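Local coordinates for protein kappa-carrageenase (Zobellia galactanivorans, PDB 5OCR) that probably hydrolyses the marine algal polysaccharide kappa-carrageenan, this chain being the catalytic glycoside hydrolase family 16 part of a longer protein, at residues E211-V216 with V221-N226. Residues are numbered along the deposited sequence; the frame is centred on the assembly and turned at random.
Sequences EIIWYV and VARKPN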
ATOM      1  N   GLU A 211     -14.666  13.098  -4.639  1.00 20.06           N
ATOM      2  CA  GLU A 211     -13.429  12.924  -5.376  1.00 21.41           C
ATOM      3  C   GLU A 211     -12.362  12.399  -4.488  1.00 19.78           C
ATOM      4  O   GLU A 211     -12.419  12.504  -3.232  1.00 19.47           O
ATOM      5  CB  GLU A 211     -12.920  14.317  -5.825  1.00 25.94           C
ATOM      6  CG  GLU A 211     -13.784  15.056  -6.814  1.00 34.17           C
ATOM      7  CD  GLU A 211     -13.090  16.336  -7.266  1.00 34.99           C
ATOM      8  OE1 GLU A 211     -13.005  17.273  -6.431  1.00 39.48           O
ATOM      9  OE2 GLU A 211     -12.650  16.408  -8.441  1.00 35.21           O
ATOM     10  N   ILE A 212     -11.336  11.885  -5.139  1.00 18.38           N
ATOM     11  CA  ILE A 212     -10.142  11.394  -4.419  1.00 18.47           C
ATOM     12  C   ILE A 212      -8.962  12.115  -5.153  1.00 18.35           C
ATOM     13  O   ILE A 212      -8.888  12.117  -6.365  1.00 18.42           O
ATOM     14  CB  ILE A 212      -9.970   9.877  -4.558  1.00 18.06           C
ATOM     15  CG1 ILE A 212     -11.174   9.142  -3.886  1.00 18.59           C
ATOM     16  CG2 ILE A 212      -8.660   9.406  -3.868  1.00 18.78           C
ATOM     17  CD1 ILE A 212     -11.405   7.756  -4.523  1.00 20.46           C
ATOM     18  N   ILE A 213      -8.067  12.728  -4.361  1.00 18.36           N
ATOM     19  CA  ILE A 213      -6.995  13.503  -4.990  1.00 18.67           C
ATOM     20  C   ILE A 213      -5.684  13.021  -4.367  1.00 18.81           C
ATOM     21  O   ILE A 213      -5.556  12.973  -3.148  1.00 19.51           O
ATOM     22  CB  ILE A 213      -7.199  15.024  -4.665  1.00 20.55           C
ATOM     23  CG1 ILE A 213      -8.672  15.409  -5.067  1.00 21.34           C
ATOM     24  CG2 ILE A 213      -6.166  15.871  -5.472  1.00 20.25           C
ATOM     25  CD1 ILE A 213      -9.210  16.542  -4.222  1.00 26.13           C
ATOM     26  N   TRP A 214      -4.684  12.799  -5.196  1.00 18.28           N
ATOM     27  CA  TRP A 214      -3.375  12.310  -4.699  1.00 18.04           C
ATOM     28  C   TRP A 214      -2.289  13.331  -4.862  1.00 18.24           C
ATOM     29  O   TRP A 214      -2.263  14.108  -5.892  1.00 17.40           O
ATOM     30  CB  TRP A 214      -2.979  11.141  -5.552  1.00 18.11           C
ATOM     31  CG  TRP A 214      -3.712   9.825  -5.427  1.00 17.93           C
ATOM     32  CD1 TRP A 214      -3.263   8.685  -4.762  1.00 18.44           C
ATOM     33  CD2 TRP A 214      -5.022   9.465  -5.989  1.00 18.36           C
ATOM     34  NE1 TRP A 214      -4.180   7.654  -4.856  1.00 18.03           N
ATOM     35  CE2 TRP A 214      -5.230   8.048  -5.662  1.00 17.93           C
ATOM     36  CE3 TRP A 214      -5.967  10.133  -6.803  1.00 17.83           C
ATOM     37  CZ2 TRP A 214      -6.386   7.375  -6.045  1.00 18.41           C
ATOM     38  CZ3 TRP A 214      -7.108   9.469  -7.175  1.00 17.38           C
ATOM     39  CH2 TRP A 214      -7.320   8.100  -6.829  1.00 18.16           C
ATOM     40  N   TYR A 215      -1.381  13.348  -3.899  1.00 17.73           N
ATOM     41  CA  TYR A 215      -0.287  14.337  -3.891  1.00 18.03           C
ATOM     42  C   TYR A 215       1.053  13.677  -3.682  1.00 17.61           C
ATOM     43  O   TYR A 215       1.198  12.726  -2.947  1.00 17.26           O
ATOM     44  CB  TYR A 215      -0.496  15.296  -2.698  1.00 18.85           C
ATOM     45  CG  TYR A 215      -1.824  16.030  -2.747  1.00 19.14           C
ATOM     46  CD1 TYR A 215      -2.969  15.478  -2.154  1.00 19.27           C
ATOM     47  CD2 TYR A 215      -1.896  17.291  -3.387  1.00 20.72           C
ATOM     48  CE1 TYR A 215      -4.212  16.210  -2.179  1.00 20.18           C
ATOM     49  CE2 TYR A 215      -3.133  18.002  -3.454  1.00 21.32           C
ATOM     50  CZ  TYR A 215      -4.234  17.444  -2.806  1.00 22.07           C
ATOM     51  OH  TYR A 215      -5.444  18.145  -2.888  1.00 25.47           O
ATOM     52  N   VAL A 216       2.085  14.152  -4.362  1.00 17.08           N
ATOM     53  CA  VAL A 216       3.461  13.657  -4.093  1.00 18.00           C
ATOM     54  C   VAL A 216       4.275  14.898  -3.788  1.00 17.97           C
ATOM     55  O   VAL A 216       4.327  15.831  -4.639  1.00 18.80           O
ATOM     56  CB  VAL A 216       4.049  12.811  -5.254  1.00 17.71           C
ATOM     57  CG1 VAL A 216       5.527  12.415  -5.013  1.00 18.10           C
ATOM     58  CG2 VAL A 216       3.141  11.623  -5.498  1.00 19.41           C
ATOM     59  N   VAL A 221      -0.984  15.078  -8.202  1.00 18.72           N
ATOM     60  CA  VAL A 221      -0.577  14.271  -9.345  1.00 18.88           C
ATOM     61  C   VAL A 221      -1.751  13.487  -9.953  1.00 19.55           C
ATOM     62  O   VAL A 221      -1.632  12.989 -11.072  1.00 20.44           O
ATOM     63  CB  VAL A 221       0.566  13.282  -9.017  1.00 18.61           C
ATOM     64  CG1 VAL A 221       1.812  14.018  -8.549  1.00 18.22           C
ATOM     65  CG2 VAL A 221       0.141  12.261  -7.938  1.00 18.74           C
ATOM     66  N   ALA A 222      -2.907  13.408  -9.286  1.00 19.38           N
ATOM     67  CA  ALA A 222      -4.003  12.665  -9.867  1.00 19.65           C
ATOM     68  C   ALA A 222      -5.268  12.998  -9.150  1.00 19.27           C
ATOM     69  O   ALA A 222      -5.218  13.442  -7.999  1.00 19.51           O
ATOM     70  CB  ALA A 222      -3.831  11.149  -9.720  1.00 20.29           C
ATOM     71  N   ARG A 223      -6.394  12.777  -9.832  1.00 20.31           N
ATOM     72  CA  ARG A 223      -7.680  12.975  -9.157  1.00 20.42           C
ATOM     73  C   ARG A 223      -8.695  12.126  -9.859  1.00 21.02           C
ATOM     74  O   ARG A 223      -8.640  12.009 -11.115  1.00 21.47           O
ATOM     75  CB  ARG A 223      -8.018  14.477  -9.234  1.00 24.44           C
ATOM     76  CG  ARG A 223      -9.399  14.902  -8.834  1.00 28.96           C
ATOM     77  CD  ARG A 223      -9.567  16.387  -9.259  1.00 28.53           C
ATOM     78  NE  ARG A 223      -8.686  17.325  -8.561  1.00 28.27           N
ATOM     79  CZ  ARG A 223      -9.092  18.344  -7.800  1.00 30.23           C
ATOM     80  NH1 ARG A 223     -10.397  18.511  -7.572  1.00 30.18           N
ATOM     81  NH2 ARG A 223      -8.219  19.165  -7.232  1.00 28.80           N
ATOM     82  N   LYS A 224      -9.608  11.518  -9.089  1.00 20.39           N
ATOM     83  CA  LYS A 224     -10.658  10.675  -9.687  1.00 22.18           C
ATOM     84  C   LYS A 224     -11.965  10.876  -8.970  1.00 21.93           C
ATOM     85  O   LYS A 224     -12.002  11.164  -7.767  1.00 20.90           O
ATOM     86  CB  LYS A 224     -10.383   9.164  -9.611  1.00 20.77           C
ATOM     87  CG  LYS A 224      -9.074   8.662 -10.225  1.00 21.97           C
ATOM     88  CD  LYS A 224      -9.143   8.725 -11.725  1.00 22.67           C
ATOM     89  CE  LYS A 224      -8.233   7.624 -12.225  1.00 24.96           C
ATOM     90  NZ  LYS A 224      -7.759   8.056 -13.584  1.00 26.26           N
ATOM     91  N   PRO A 225     -13.074  10.711  -9.702  1.00 22.35           N
ATOM     92  CA  PRO A 225     -14.362  10.788  -8.942  1.00 21.73           C
ATOM     93  C   PRO A 225     -14.493   9.657  -7.957  1.00 21.87           C
ATOM     94  O   PRO A 225     -14.066   8.549  -8.261  1.00 22.02           O
ATOM     95  CB  PRO A 225     -15.434  10.507 -10.036  1.00 23.00           C
ATOM     96  CG  PRO A 225     -14.738  10.969 -11.308  1.00 24.29           C
ATOM     97  CD  PRO A 225     -13.267  10.560 -11.162  1.00 22.93           C
ATOM     98  N   ASN A 226     -15.175   9.898  -6.831  1.00 19.96           N
ATOM     99  CA  ASN A 226     -15.305   8.790  -5.783  1.00 20.84           C
ATOM    100  C   ASN A 226     -16.538   7.961  -6.060  1.00 20.76           C
ATOM    101  O   ASN A 226     -17.648   8.241  -5.547  1.00 22.36           O
ATOM    102  CB  ASN A 226     -15.334   9.404  -4.366  1.00 20.00           C
ATOM    103  CG  ASN A 226     -15.236   8.335  -3.314  1.00 19.37           C
ATOM    104  OD1 ASN A 226     -15.360   7.176  -3.687  1.00 20.70           O
ATOM    105  ND2 ASN A 226     -14.953   8.681  -2.068  1.00 18.40           N
TER
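Ile213 CD1 sits over the centre of one face of the Arg223 guanidinium, 3.9 Å above its plane, while Glu211 OE2 lies at the edge, in the plane, and OE1 approaches obliquely. The salt bridge joins Glu211 OE1 to Arg223 NH1 at 3.1 Å; NH1 also reaches OE2 in a weak but nearly straight bond, the carboxylate and guanidinium planes standing 59° apart. The pair Ile213 and Arg223 illustrates how non-hydrogen-bonded antiparallel neighbours share one face of a sheet: a bend at chi3 (-65°) folds the arginine alongside the isoleucine. Arg223 NE forms a salt bridge with Glu220 OE2. An alanine in place of Glu211 would probably leave NH1 without this carboxylate mate, although Glu220 would still hold NE.

The Trp214 indole carries Ile212 CG2 on one face, 3.5 Å above the plane and offset from the ring centre, and meets Ala222 O and Lys224 N at its edge. Its CE3 touches Ala222 CB at 3.8 Å, and CZ3 packs on Lys224 CG at 3.7 Å; Trp214 NE1 donates to Asp140 O. Lys224 leads its amine away to Gln184 and Leu187.

Paired backbone bonds link Ile212 and Lys224. Further along, Trp214 N donates to Ala222 O and Trp214 O accepts from Val221 N (2.8 Å). Val221 and Ala222 thus both stand opposite Trp214, a classic beta bulge within an antiparallel hairpin, whose strand 211-216 also pairs with strand 200-207 in the family 16 beta-jellyroll.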